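Local coordinates for coat protein (Sulfolobus turreted icosahedral virus, PDB 2BBD), which builds the icosahedral shell of an archaeal virus as its major capsid protein, a double jelly-roll subunit whose structure points to common ancestry with eukaryotic and bacterial viruses, at residues G39-S44 / V49-A54; T63-Y68 / L74-G79; I293-A298 / D303-L308. One frame throughout, in Å; residues are numbered along the deposited sequence.

How the contacts relate
The three contacts follow one another in the chain, each closing before the next opens. Contact 1 lies where strand 29-43 ends and the chain turns back to strand 49-50. Its centre is about 26 Å from that of contact 2, the hairpin of strands 61-68 and 72-78. Contact 3 joins strand 293-299 to strand 303-313, its centre about 20 Å from that of contact 2 and about 31 Å from that of contact 1. Strands 61-68, 72-78 and 303-313 belong to one mixed sheet, where strand 182-193 runs between the last two. Contacts 2 and 3 touch, with Val77 CG1 3.9 Å from Leu308 CG. This sheet ties the earlier part of the chain to the later part.

Contact 1: residues G39-S44 / V49-A54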
ATOM      1  N   GLY A  39       3.803  21.303   0.977  1.00 23.82           N
ATOM      2  CA  GLY A  39       3.734  22.583   0.296  1.00 25.53           C
ATOM      3  C   GLY A  39       2.393  23.248   0.540  1.00 25.67           C
ATOM      4  O   GLY A  39       1.932  23.327   1.677  1.00 26.62           O
ATOM      5  N   SER A  40       1.757  23.714  -0.527  1.00 24.00           N
ATOM      6  CA  SER A  40       0.467  24.366  -0.394  1.00 26.23           C
ATOM      7  C   SER A  40      -0.398  24.154  -1.616  1.00 24.52           C
ATOM      8  O   SER A  40       0.074  23.701  -2.660  1.00 25.06           O
ATOM      9  CB  SER A  40       0.645  25.869  -0.184  1.00 26.03           C
ATOM     10  OG  SER A  40       1.072  26.485  -1.386  1.00 28.90           O
ATOM     11  N   ILE A  41      -1.677  24.473  -1.451  1.00 23.46           N
ATOM     12  CA  ILE A  41      -2.662  24.390  -2.519  1.00 22.26           C
ATOM     13  C   ILE A  41      -3.241  25.797  -2.591  1.00 21.96           C
ATOM     14  O   ILE A  41      -3.683  26.342  -1.583  1.00 22.78           O
ATOM     15  CB  ILE A  41      -3.774  23.356  -2.197  1.00 20.53           C
ATOM     16  CG1 ILE A  41      -3.162  21.945  -2.165  1.00 20.62           C
ATOM     17  CG2 ILE A  41      -4.889  23.434  -3.256  1.00 21.45           C
ATOM     18  CD1 ILE A  41      -4.129  20.841  -1.766  1.00 19.30           C
ATOM     19  N   SER A  42      -3.222  26.387  -3.780  1.00 23.09           N
ATOM     20  CA  SER A  42      -3.710  27.749  -3.960  1.00 24.57           C
ATOM     21  C   SER A  42      -4.912  27.895  -4.864  1.00 23.87           C
ATOM     22  O   SER A  42      -5.115  27.106  -5.783  1.00 23.37           O
ATOM     23  CB  SER A  42      -2.585  28.642  -4.497  1.00 25.84           C
ATOM     24  OG  SER A  42      -1.634  28.915  -3.492  1.00 30.15           O
ATOM     25  N   ASN A  43      -5.698  28.933  -4.588  1.00 24.60           N
ATOM     26  CA  ASN A  43      -6.891  29.247  -5.360  1.00 26.90           C
ATOM     27  C   ASN A  43      -6.783  30.697  -5.825  1.00 29.39           C
ATOM     28  O   ASN A  43      -6.807  31.620  -5.010  1.00 31.73           O
ATOM     29  CB  ASN A  43      -8.143  29.073  -4.496  1.00 24.78           C
ATOM     30  CG  ASN A  43      -9.430  29.458  -5.225  1.00 26.38           C
ATOM     31  OD1 ASN A  43      -9.422  29.755  -6.422  1.00 23.95           O
ATOM     32  ND2 ASN A  43     -10.544  29.444  -4.500  1.00 23.43           N
ATOM     33  N   SER A  44      -6.643  30.898  -7.129  1.00 30.86           N
ATOM     34  CA  SER A  44      -6.542  32.254  -7.662  1.00 33.89           C
ATOM     35  C   SER A  44      -7.861  32.681  -8.298  1.00 34.17           C
ATOM     36  O   SER A  44      -7.951  33.752  -8.893  1.00 35.68           O
ATOM     37  CB  SER A  44      -5.402  32.343  -8.681  1.00 34.44           C
ATOM     38  OG  SER A  44      -5.633  31.490  -9.781  1.00 37.72           O
ATOM     39  N   VAL A  49     -13.028  27.516  -3.158  1.00 23.59           N
ATOM     40  CA  VAL A  49     -13.156  26.176  -3.701  1.00 22.43           C
ATOM     41  C   VAL A  49     -13.157  25.146  -2.586  1.00 22.79           C
ATOM     42  O   VAL A  49     -12.350  25.208  -1.657  1.00 24.38           O
ATOM     43  CB  VAL A  49     -11.994  25.842  -4.674  1.00 23.92           C
ATOM     44  CG1 VAL A  49     -12.082  24.380  -5.119  1.00 24.35           C
ATOM     45  CG2 VAL A  49     -12.047  26.777  -5.884  1.00 21.95           C
ATOM     46  N   THR A  50     -14.090  24.212  -2.666  1.00 22.55           N
ATOM     47  CA  THR A  50     -14.158  23.148  -1.689  1.00 22.25           C
ATOM     48  C   THR A  50     -13.347  22.010  -2.279  1.00 23.09           C
ATOM     49  O   THR A  50     -13.681  21.505  -3.347  1.00 24.66           O
ATOM     50  CB  THR A  50     -15.595  22.668  -1.485  1.00 25.28           C
ATOM     51  OG1 THR A  50     -16.395  23.763  -1.022  1.00 28.50           O
ATOM     52  CG2 THR A  50     -15.639  21.535  -0.463  1.00 24.12           C
ATOM     53  N   LEU A  51     -12.276  21.615  -1.601  1.00 22.46           N
ATOM     54  CA  LEU A  51     -11.446  20.523  -2.096  1.00 21.29           C
ATOM     55  C   LEU A  51     -12.276  19.244  -2.145  1.00 24.10           C
ATOM     56  O   LEU A  51     -13.230  19.081  -1.384  1.00 24.53           O
ATOM     57  CB  LEU A  51     -10.201  20.372  -1.212  1.00 19.44           C
ATOM     58  CG  LEU A  51      -9.254  21.554  -1.436  1.00 18.22           C
ATOM     59  CD1 LEU A  51      -8.191  21.650  -0.359  1.00 15.25           C
ATOM     60  CD2 LEU A  51      -8.621  21.403  -2.819  1.00 20.49           C
ATOM     61  N   PRO A  52     -11.929  18.322  -3.056  1.00 26.26           N
ATOM     62  CA  PRO A  52     -12.656  17.057  -3.204  1.00 25.39           C
ATOM     63  C   PRO A  52     -12.692  16.157  -1.978  1.00 27.31           C
ATOM     64  O   PRO A  52     -11.971  16.366  -1.008  1.00 25.61           O
ATOM     65  CB  PRO A  52     -11.963  16.391  -4.397  1.00 25.29           C
ATOM     66  CG  PRO A  52     -10.596  16.941  -4.354  1.00 25.94           C
ATOM     67  CD  PRO A  52     -10.789  18.387  -3.988  1.00 25.70           C
ATOM     68  N   SER A  53     -13.558  15.156  -2.031  1.00 26.11           N
ATOM     69  CA  SER A  53     -13.694  14.211  -0.938  1.00 26.26           C
ATOM     70  C   SER A  53     -12.572  13.186  -1.052  1.00 25.39           C
ATOM     71  O   SER A  53     -11.719  13.280  -1.934  1.00 24.41           O
ATOM     72  CB  SER A  53     -15.033  13.486  -1.055  1.00 28.05           C
ATOM     73  OG  SER A  53     -15.026  12.682  -2.224  1.00 30.50           O
ATOM     74  N   ALA A  54     -12.583  12.213  -0.149  1.00 23.60           N
ATOM     75  CA  ALA A  54     -11.606  11.139  -0.171  1.00 21.88           C
ATOM     76  C   ALA A  54     -11.744  10.486  -1.552  1.00 22.02           C
ATOM     77  O   ALA A  54     -12.826  10.495  -2.141  1.00 24.54           O
ATOM     78  CB  ALA A  54     -11.931  10.139   0.928  1.00 21.97           C
TER
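Asn43 and Val49 make the closer half of this contact. The amide nitrogen ND2 of Asn43 lies 3.4 Å from the methyl CG2 of Val49. The two side chains cross obliquely. CG of Asn43 is anti to its backbone N (chi1 177°), which carries the amide out across the turn toward Val49. Asn43 ND2 also lies 3.4 Å from the backbone N of Val49, but both are donors and no bond forms. The amide finds its partners nearby instead. OD1 takes the backbone N of Gly45, which makes an Asx turn as the chain enters the loop. ND2 bonds to the carbonyls of Ala47 and Val104, the latter from the strand that pairs with 49-50.

The other half is looser. Ile41 and Leu51 meet through single methyls, CG2 of Ile41 and CD2 of Leu51, at 4.3 Å. Their CA atoms stand 9.6 Å apart. Both side chains rest on Val110 of strand 108-123, and Pro98 covers Leu51 as well. Thr50 lies on the solvent side. Ser42, on the far side of its strand, bonds to Asn147.

No hydrogen bond joins the two segments directly. The polar grip on this turn of the jelly roll comes from Asn43 reaching the loop and strand 103-104, while the direct contact is van der Waals only: an amide against a methyl, and methyl against methyl.

Contact 2: residues T63-Y68 / L74-G79; sequences TFNLSY and LYSVSG
Phe64 N gives its proton to Val77 O at 2.6 Å, a short bond that is nearly straight (178°). The donor lies nearly on the line of the C=O bond. Val77 N returns a bond to Phe64 O at 3.1 Å, in the carbonyl plane. Further along, Leu66 N reaches Tyr75 O at 2.9 Å. Leu66 O is held by two donors: Leu74 N at 2.8 Å, somewhat out of the carbonyl plane, and Tyr75 N at 3.2 Å, in the plane and on a lone pair. Leu74 and Tyr75 thus both face Leu66, a classic beta bulge. Between these pairs, CA-H...O contacts run from Asn65 CA to Tyr75 O and from Ser76 CA to Phe64 O.

The strands form an antiparallel hairpin with axes 175° apart, within the large mixed sheet. Strands 131-137 and 182-193 flank it. Ser78 ends the second strand as N-cap of helix 79-89, with OG bonded to Gly81 N and also to Glu187.

Phe64, Leu66, Tyr75 and Val77 share one face. CB of Leu66 lies against CB of Tyr75, and CD2 of Leu66 meets CD1 of Leu74 at 3.9 Å. The near side of the Tyr75 ring still touches Leu66, CD2 to CD2. Its hydroxyl end leads away and bonds to Asp119 O. Tyr68 has CG between its backbone N and carbonyl carbon (chi1 61°), and this turns the ring toward Leu74. Leu74 CD2 meets the edge of that ring at CE1, 3.5 Å away, and the two side chains cross at about a right angle. Phe118 takes the rings of Phe64 and Tyr75 edge-to-face, and Phe123 does the same for Tyr68.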
ATOM      1  N   THR A  63       0.514   6.770  -8.717  1.00 21.60           N
ATOM      2  CA  THR A  63       1.098   5.480  -8.340  1.00 22.48           C
ATOM      3  C   THR A  63       2.525   5.583  -7.812  1.00 21.56           C
ATOM      4  O   THR A  63       3.278   6.492  -8.176  1.00 21.25           O
ATOM      5  CB  THR A  63       1.140   4.483  -9.530  1.00 22.88           C
ATOM      6  OG1 THR A  63       2.043   4.974 -10.523  1.00 30.63           O
ATOM      7  CG2 THR A  63      -0.231   4.299 -10.155  1.00 21.50           C
ATOM      8  N   PHE A  64       2.876   4.644  -6.941  1.00 21.40           N
ATOM      9  CA  PHE A  64       4.224   4.543  -6.390  1.00 20.59           C
ATOM     10  C   PHE A  64       4.788   3.227  -6.880  1.00 22.59           C
ATOM     11  O   PHE A  64       4.120   2.189  -6.800  1.00 22.48           O
ATOM     12  CB  PHE A  64       4.237   4.472  -4.863  1.00 19.42           C
ATOM     13  CG  PHE A  64       4.034   5.783  -4.184  1.00 20.49           C
ATOM     14  CD1 PHE A  64       4.968   6.798  -4.305  1.00 20.64           C
ATOM     15  CD2 PHE A  64       2.922   5.990  -3.373  1.00 20.67           C
ATOM     16  CE1 PHE A  64       4.802   8.002  -3.619  1.00 22.14           C
ATOM     17  CE2 PHE A  64       2.749   7.182  -2.689  1.00 22.79           C
ATOM     18  CZ  PHE A  64       3.693   8.191  -2.811  1.00 20.76           C
ATOM     19  N   ASN A  65       6.012   3.259  -7.384  1.00 23.03           N
ATOM     20  CA  ASN A  65       6.655   2.033  -7.819  1.00 24.27           C
ATOM     21  C   ASN A  65       8.061   1.958  -7.237  1.00 21.55           C
ATOM     22  O   ASN A  65       8.909   2.807  -7.518  1.00 21.98           O
ATOM     23  CB  ASN A  65       6.698   1.954  -9.343  1.00 25.99           C
ATOM     24  CG  ASN A  65       7.200   0.620  -9.831  1.00 32.93           C
ATOM     25  OD1 ASN A  65       8.406   0.331  -9.787  1.00 35.50           O
ATOM     26  ND2 ASN A  65       6.279  -0.220 -10.285  1.00 35.69           N
ATOM     27  N   LEU A  66       8.301   0.949  -6.407  1.00 22.00           N
ATOM     28  CA  LEU A  66       9.614   0.766  -5.789  1.00 22.27           C
ATOM     29  C   LEU A  66      10.221  -0.510  -6.352  1.00 25.02           C
ATOM     30  O   LEU A  66       9.644  -1.599  -6.234  1.00 24.75           O
ATOM     31  CB  LEU A  66       9.500   0.665  -4.267  1.00 23.48           C
ATOM     32  CG  LEU A  66      10.838   0.509  -3.534  1.00 22.96           C
ATOM     33  CD1 LEU A  66      11.683   1.771  -3.734  1.00 25.65           C
ATOM     34  CD2 LEU A  66      10.601   0.261  -2.064  1.00 21.90           C
ATOM     35  N   SER A  67      11.377  -0.365  -6.987  1.00 24.40           N
ATOM     36  CA  SER A  67      12.046  -1.498  -7.594  1.00 26.50           C
ATOM     37  C   SER A  67      13.569  -1.352  -7.572  1.00 27.60           C
ATOM     38  O   SER A  67      14.100  -0.269  -7.335  1.00 26.19           O
ATOM     39  CB  SER A  67      11.573  -1.639  -9.040  1.00 27.82           C
ATOM     40  OG  SER A  67      12.064  -0.565  -9.816  1.00 31.87           O
ATOM     41  N   TYR A  68      14.259  -2.463  -7.813  1.00 30.05           N
ATOM     42  CA  TYR A  68      15.716  -2.478  -7.849  1.00 30.43           C
ATOM     43  C   TYR A  68      16.155  -3.438  -8.948  1.00 31.02           C
ATOM     44  O   TYR A  68      15.379  -4.291  -9.386  1.00 31.22           O
ATOM     45  CB  TYR A  68      16.302  -2.910  -6.497  1.00 30.06           C
ATOM     46  CG  TYR A  68      15.908  -4.298  -6.057  1.00 32.07           C
ATOM     47  CD1 TYR A  68      14.644  -4.553  -5.530  1.00 31.68           C
ATOM     48  CD2 TYR A  68      16.791  -5.366  -6.197  1.00 32.38           C
ATOM     49  CE1 TYR A  68      14.267  -5.845  -5.158  1.00 30.58           C
ATOM     50  CE2 TYR A  68      16.428  -6.654  -5.831  1.00 31.86           C
ATOM     51  CZ  TYR A  68      15.165  -6.891  -5.315  1.00 32.91           C
ATOM     52  OH  TYR A  68      14.793  -8.174  -4.990  1.00 30.56           O
ATOM     53  N   LEU A  74       9.231  -4.231  -5.415  1.00 26.95           N
ATOM     54  CA  LEU A  74       8.940  -4.360  -3.991  1.00 25.19           C
ATOM     55  C   LEU A  74       7.544  -3.787  -3.717  1.00 25.64           C
ATOM     56  O   LEU A  74       6.791  -4.314  -2.905  1.00 25.71           O
ATOM     57  CB  LEU A  74       9.979  -3.591  -3.170  1.00 25.98           C
ATOM     58  CG  LEU A  74      11.439  -4.034  -3.304  1.00 25.56           C
ATOM     59  CD1 LEU A  74      12.334  -3.167  -2.433  1.00 21.44           C
ATOM     60  CD2 LEU A  74      11.554  -5.486  -2.900  1.00 26.46           C
ATOM     61  N   TYR A  75       7.216  -2.702  -4.409  1.00 24.16           N
ATOM     62  CA  TYR A  75       5.923  -2.043  -4.271  1.00 23.82           C
ATOM     63  C   TYR A  75       5.411  -1.556  -5.614  1.00 23.83           C
ATOM     64  O   TYR A  75       6.172  -1.055  -6.444  1.00 21.95           O
ATOM     65  CB  TYR A  75       6.024  -0.823  -3.352  1.00 24.15           C
ATOM     66  CG  TYR A  75       5.996  -1.118  -1.873  1.00 24.38           C
ATOM     67  CD1 TYR A  75       4.865  -0.808  -1.103  1.00 26.31           C
ATOM     68  CD2 TYR A  75       7.099  -1.678  -1.234  1.00 24.62           C
ATOM     69  CE1 TYR A  75       4.844  -1.051   0.271  1.00 25.46           C
ATOM     70  CE2 TYR A  75       7.088  -1.927   0.136  1.00 25.43           C
ATOM     71  CZ  TYR A  75       5.959  -1.610   0.881  1.00 24.34           C
ATOM     72  OH  TYR A  75       5.961  -1.843   2.232  1.00 26.37           O
ATOM     73  N   SER A  76       4.106  -1.712  -5.806  1.00 22.13           N
ATOM     74  CA  SER A  76       3.408  -1.253  -6.993  1.00 23.55           C
ATOM     75  C   SER A  76       2.005  -0.965  -6.453  1.00 23.03           C
ATOM     76  O   SER A  76       1.148  -1.847  -6.393  1.00 24.79           O
ATOM     77  CB  SER A  76       3.363  -2.343  -8.062  1.00 24.36           C
ATOM     78  OG  SER A  76       2.782  -1.827  -9.245  1.00 27.25           O
ATOM     79  N   VAL A  77       1.792   0.274  -6.034  1.00 22.92           N
ATOM     80  CA  VAL A  77       0.523   0.686  -5.448  1.00 21.96           C
ATOM     81  C   VAL A  77       0.171   2.115  -5.842  1.00 22.11           C
ATOM     82  O   VAL A  77       1.045   2.926  -6.160  1.00 22.71           O
ATOM     83  CB  VAL A  77       0.600   0.645  -3.906  1.00 21.18           C
ATOM     84  CG1 VAL A  77       0.923  -0.762  -3.414  1.00 20.52           C
ATOM     85  CG2 VAL A  77       1.677   1.615  -3.430  1.00 20.81           C
ATOM     86  N   SER A  78      -1.119   2.422  -5.791  1.00 22.54           N
ATOM     87  CA  SER A  78      -1.605   3.756  -6.109  1.00 19.97           C
ATOM     88  C   SER A  78      -1.347   4.638  -4.888  1.00 20.26           C
ATOM     89  O   SER A  78      -1.116   4.132  -3.796  1.00 20.01           O
ATOM     90  CB  SER A  78      -3.105   3.705  -6.403  1.00 20.10           C
ATOM     91  OG  SER A  78      -3.829   3.206  -5.288  1.00 25.46           O
ATOM     92  N   GLY A  79      -1.368   5.952  -5.069  1.00 21.75           N
ATOM     93  CA  GLY A  79      -1.170   6.830  -3.928  1.00 20.83           C
ATOM     94  C   GLY A  79      -2.358   6.658  -2.978  1.00 21.93           C
ATOM     95  O   GLY A  79      -2.215   6.748  -1.753  1.00 19.96           O
TER

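Contact 3: residues I293-A298 / D303-L308; sequences IEYDLA and DNVYSL
Tyr295 reaches across to Val305 and Ser307. It is the first of two side chains of 293-298 that cross to the facing segment. Its CG sits between the backbone N and the carbonyl carbon, with chi1 at 82°, and the ring extends toward the facing strand. The hydroxyl end does most of the touching. OH is 3.4 Å from CB of Ser307 and 3.5 Å from CG1 of Val305. The Val305 methyl lies at the edge of the ring, near its plane, and the two side chains slide past each other in opposite directions. CE1 of Tyr295 is 4.3 Å from CG1 of Val305. The Ser307 CB approaches obliquely, 3.9 Å from CZ of Tyr295. Ser307 OG does not bond to the tyrosine. It is tied to Gln214 OE1, and Gln214 also packs on Tyr295.

Strand 293-299 belongs to a four-stranded antiparallel sheet, and strand 303-313 to the large mixed sheet. The segment axes pass 10.5 Å apart, so the contact spans the interior of a beta sandwich and involves side chains alone. This is the core of the later jelly roll of the subunit. The short link 300-302 carries the chain from one sheet to the other.

Asp296 comes next and points to the other side of its strand.

Leu297 returns to the interior and meets Val305 tip to tip. Its CD1 is 3.7 Å from Val305 CG1 and 4.0 Å from Val305 CG2, touching both branches. Val202 and Tyr233 pack on both Leu297 and Tyr295, while Val216 lies against Val305.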
ATOM      1  N   ILE A 293      -7.423 -20.003  -4.374  1.00 41.14           N
ATOM      2  CA  ILE A 293      -8.063 -19.193  -3.350  1.00 39.94           C
ATOM      3  C   ILE A 293      -8.512 -17.880  -3.974  1.00 39.59           C
ATOM      4  O   ILE A 293      -7.735 -17.190  -4.631  1.00 40.29           O
ATOM      5  CB  ILE A 293      -7.110 -18.914  -2.172  1.00 40.25           C
ATOM      6  CG1 ILE A 293      -6.517 -20.234  -1.662  1.00 41.46           C
ATOM      7  CG2 ILE A 293      -7.874 -18.233  -1.043  1.00 38.05           C
ATOM      8  CD1 ILE A 293      -5.592 -20.087  -0.453  1.00 43.71           C
ATOM      9  N   GLU A 294      -9.784 -17.555  -3.771  1.00 38.27           N
ATOM     10  CA  GLU A 294     -10.388 -16.347  -4.313  1.00 36.11           C
ATOM     11  C   GLU A 294     -10.979 -15.500  -3.199  1.00 35.19           C
ATOM     12  O   GLU A 294     -11.255 -16.000  -2.105  1.00 34.63           O
ATOM     13  CB  GLU A 294     -11.529 -16.725  -5.261  1.00 35.79           C
ATOM     14  CG  GLU A 294     -12.540 -17.677  -4.606  1.00 37.22           C
ATOM     15  CD  GLU A 294     -13.849 -17.822  -5.367  1.00 39.09           C
ATOM     16  OE1 GLU A 294     -13.848 -17.729  -6.615  1.00 40.03           O
ATOM     17  OE2 GLU A 294     -14.889 -18.050  -4.709  1.00 39.99           O
ATOM     18  N   TYR A 295     -11.153 -14.210  -3.468  1.00 32.68           N
ATOM     19  CA  TYR A 295     -11.815 -13.348  -2.501  1.00 31.47           C
ATOM     20  C   TYR A 295     -13.057 -12.866  -3.254  1.00 30.45           C
ATOM     21  O   TYR A 295     -12.996 -12.567  -4.450  1.00 31.61           O
ATOM     22  CB  TYR A 295     -10.901 -12.209  -2.016  1.00 29.13           C
ATOM     23  CG  TYR A 295     -10.786 -10.977  -2.885  1.00 28.74           C
ATOM     24  CD1 TYR A 295     -11.692  -9.929  -2.765  1.00 28.92           C
ATOM     25  CD2 TYR A 295      -9.718 -10.827  -3.773  1.00 28.07           C
ATOM     26  CE1 TYR A 295     -11.539  -8.757  -3.504  1.00 28.62           C
ATOM     27  CE2 TYR A 295      -9.555  -9.664  -4.512  1.00 27.88           C
ATOM     28  CZ  TYR A 295     -10.465  -8.635  -4.374  1.00 27.60           C
ATOM     29  OH  TYR A 295     -10.312  -7.488  -5.119  1.00 28.46           O
ATOM     30  N   ASP A 296     -14.191 -12.857  -2.558  1.00 30.44           N
ATOM     31  CA  ASP A 296     -15.468 -12.480  -3.153  1.00 29.63           C
ATOM     32  C   ASP A 296     -16.144 -11.355  -2.389  1.00 29.54           C
ATOM     33  O   ASP A 296     -15.937 -11.191  -1.186  1.00 30.89           O
ATOM     34  CB  ASP A 296     -16.405 -13.693  -3.161  1.00 29.52           C
ATOM     35  CG  ASP A 296     -15.721 -14.963  -3.640  1.00 31.37           C
ATOM     36  OD1 ASP A 296     -16.015 -16.040  -3.082  1.00 32.53           O
ATOM     37  OD2 ASP A 296     -14.899 -14.890  -4.578  1.00 30.54           O
ATOM     38  N   LEU A 297     -16.971 -10.594  -3.093  1.00 27.94           N
ATOM     39  CA  LEU A 297     -17.684  -9.497  -2.465  1.00 29.16           C
ATOM     40  C   LEU A 297     -19.156  -9.435  -2.858  1.00 27.21           C
ATOM     41  O   LEU A 297     -19.551  -9.882  -3.933  1.00 28.36           O
ATOM     42  CB  LEU A 297     -17.028  -8.159  -2.815  1.00 27.89           C
ATOM     43  CG  LEU A 297     -15.597  -7.869  -2.348  1.00 30.74           C
ATOM     44  CD1 LEU A 297     -15.162  -6.517  -2.926  1.00 29.27           C
ATOM     45  CD2 LEU A 297     -15.518  -7.858  -0.817  1.00 25.51           C
ATOM     46  N   ALA A 298     -19.959  -8.893  -1.950  1.00 26.48           N
ATOM     47  CA  ALA A 298     -21.376  -8.685  -2.192  1.00 26.17           C
ATOM     48  C   ALA A 298     -21.466  -7.173  -2.238  1.00 24.33           C
ATOM     49  O   ALA A 298     -21.128  -6.505  -1.258  1.00 28.13           O
ATOM     50  CB  ALA A 298     -22.215  -9.232  -1.040  1.00 26.06           C
ATOM     51  N   ASP A 303     -19.537  -1.817  -8.961  1.00 24.33           N
ATOM     52  CA  ASP A 303     -18.408  -0.922  -8.741  1.00 25.38           C
ATOM     53  C   ASP A 303     -17.088  -1.511  -9.198  1.00 25.47           C
ATOM     54  O   ASP A 303     -17.008  -2.662  -9.628  1.00 26.04           O
ATOM     55  CB  ASP A 303     -18.240  -0.592  -7.251  1.00 23.12           C
ATOM     56  CG  ASP A 303     -19.521  -0.116  -6.592  1.00 24.07           C
ATOM     57  OD1 ASP A 303     -20.267   0.664  -7.214  1.00 25.94           O
ATOM     58  OD2 ASP A 303     -19.761  -0.517  -5.433  1.00 24.52           O
ATOM     59  N   ASN A 304     -16.045  -0.700  -9.078  1.00 25.70           N
ATOM     60  CA  ASN A 304     -14.714  -1.152  -9.410  1.00 24.30           C
ATOM     61  C   ASN A 304     -14.068  -1.445  -8.060  1.00 24.35           C
ATOM     62  O   ASN A 304     -14.222  -0.677  -7.107  1.00 25.35           O
ATOM     63  CB  ASN A 304     -13.972  -0.075 -10.196  1.00 22.56           C
ATOM     64  CG  ASN A 304     -14.522   0.083 -11.606  1.00 25.44           C
ATOM     65  OD1 ASN A 304     -14.953  -0.891 -12.224  1.00 24.65           O
ATOM     66  ND2 ASN A 304     -14.503   1.304 -12.121  1.00 24.95           N
ATOM     67  N   VAL A 305     -13.384  -2.579  -7.976  1.00 23.70           N
ATOM     68  CA  VAL A 305     -12.748  -3.011  -6.744  1.00 22.22           C
ATOM     69  C   VAL A 305     -11.225  -2.935  -6.787  1.00 21.80           C
ATOM     70  O   VAL A 305     -10.598  -3.282  -7.787  1.00 22.88           O
ATOM     71  CB  VAL A 305     -13.155  -4.467  -6.414  1.00 22.14           C
ATOM     72  CG1 VAL A 305     -12.591  -4.880  -5.053  1.00 20.22           C
ATOM     73  CG2 VAL A 305     -14.691  -4.601  -6.459  1.00 20.76           C
ATOM     74  N   TYR A 306     -10.640  -2.508  -5.677  1.00 21.69           N
ATOM     75  CA  TYR A 306      -9.196  -2.396  -5.571  1.00 23.28           C
ATOM     76  C   TYR A 306      -8.668  -3.171  -4.389  1.00 23.95           C
ATOM     77  O   TYR A 306      -9.123  -2.994  -3.261  1.00 24.85           O
ATOM     78  CB  TYR A 306      -8.808  -0.931  -5.463  1.00 21.60           C
ATOM     79  CG  TYR A 306      -9.187  -0.189  -6.709  1.00 22.29           C
ATOM     80  CD1 TYR A 306      -8.384  -0.250  -7.848  1.00 23.11           C
ATOM     81  CD2 TYR A 306     -10.388   0.510  -6.780  1.00 20.95           C
ATOM     82  CE1 TYR A 306      -8.772   0.364  -9.021  1.00 24.05           C
ATOM     83  CE2 TYR A 306     -10.789   1.120  -7.944  1.00 21.53           C
ATOM     84  CZ  TYR A 306      -9.981   1.048  -9.066  1.00 23.82           C
ATOM     85  OH  TYR A 306     -10.395   1.646 -10.233  1.00 22.78           O
ATOM     86  N   SER A 307      -7.704  -4.041  -4.665  1.00 23.28           N
ATOM     87  CA  SER A 307      -7.104  -4.863  -3.634  1.00 22.66           C
ATOM     88  C   SER A 307      -5.598  -4.608  -3.511  1.00 23.77           C
ATOM     89  O   SER A 307      -4.827  -4.869  -4.443  1.00 23.41           O
ATOM     90  CB  SER A 307      -7.351  -6.335  -3.950  1.00 21.39           C
ATOM     91  OG  SER A 307      -6.717  -7.168  -3.008  1.00 24.08           O
ATOM     92  N   LEU A 308      -5.191  -4.086  -2.361  1.00 22.92           N
ATOM     93  CA  LEU A 308      -3.781  -3.817  -2.101  1.00 22.91           C
ATOM     94  C   LEU A 308      -3.276  -4.918  -1.176  1.00 23.85           C
ATOM     95  O   LEU A 308      -3.652  -4.993   0.005  1.00 25.02           O
ATOM     96  CB  LEU A 308      -3.608  -2.440  -1.453  1.00 20.99           C
ATOM     97  CG  LEU A 308      -2.172  -1.913  -1.307  1.00 22.40           C
ATOM     98  CD1 LEU A 308      -2.208  -0.416  -1.029  1.00 24.42           C
ATOM     99  CD2 LEU A 308      -1.453  -2.638  -0.194  1.00 19.09           C
TER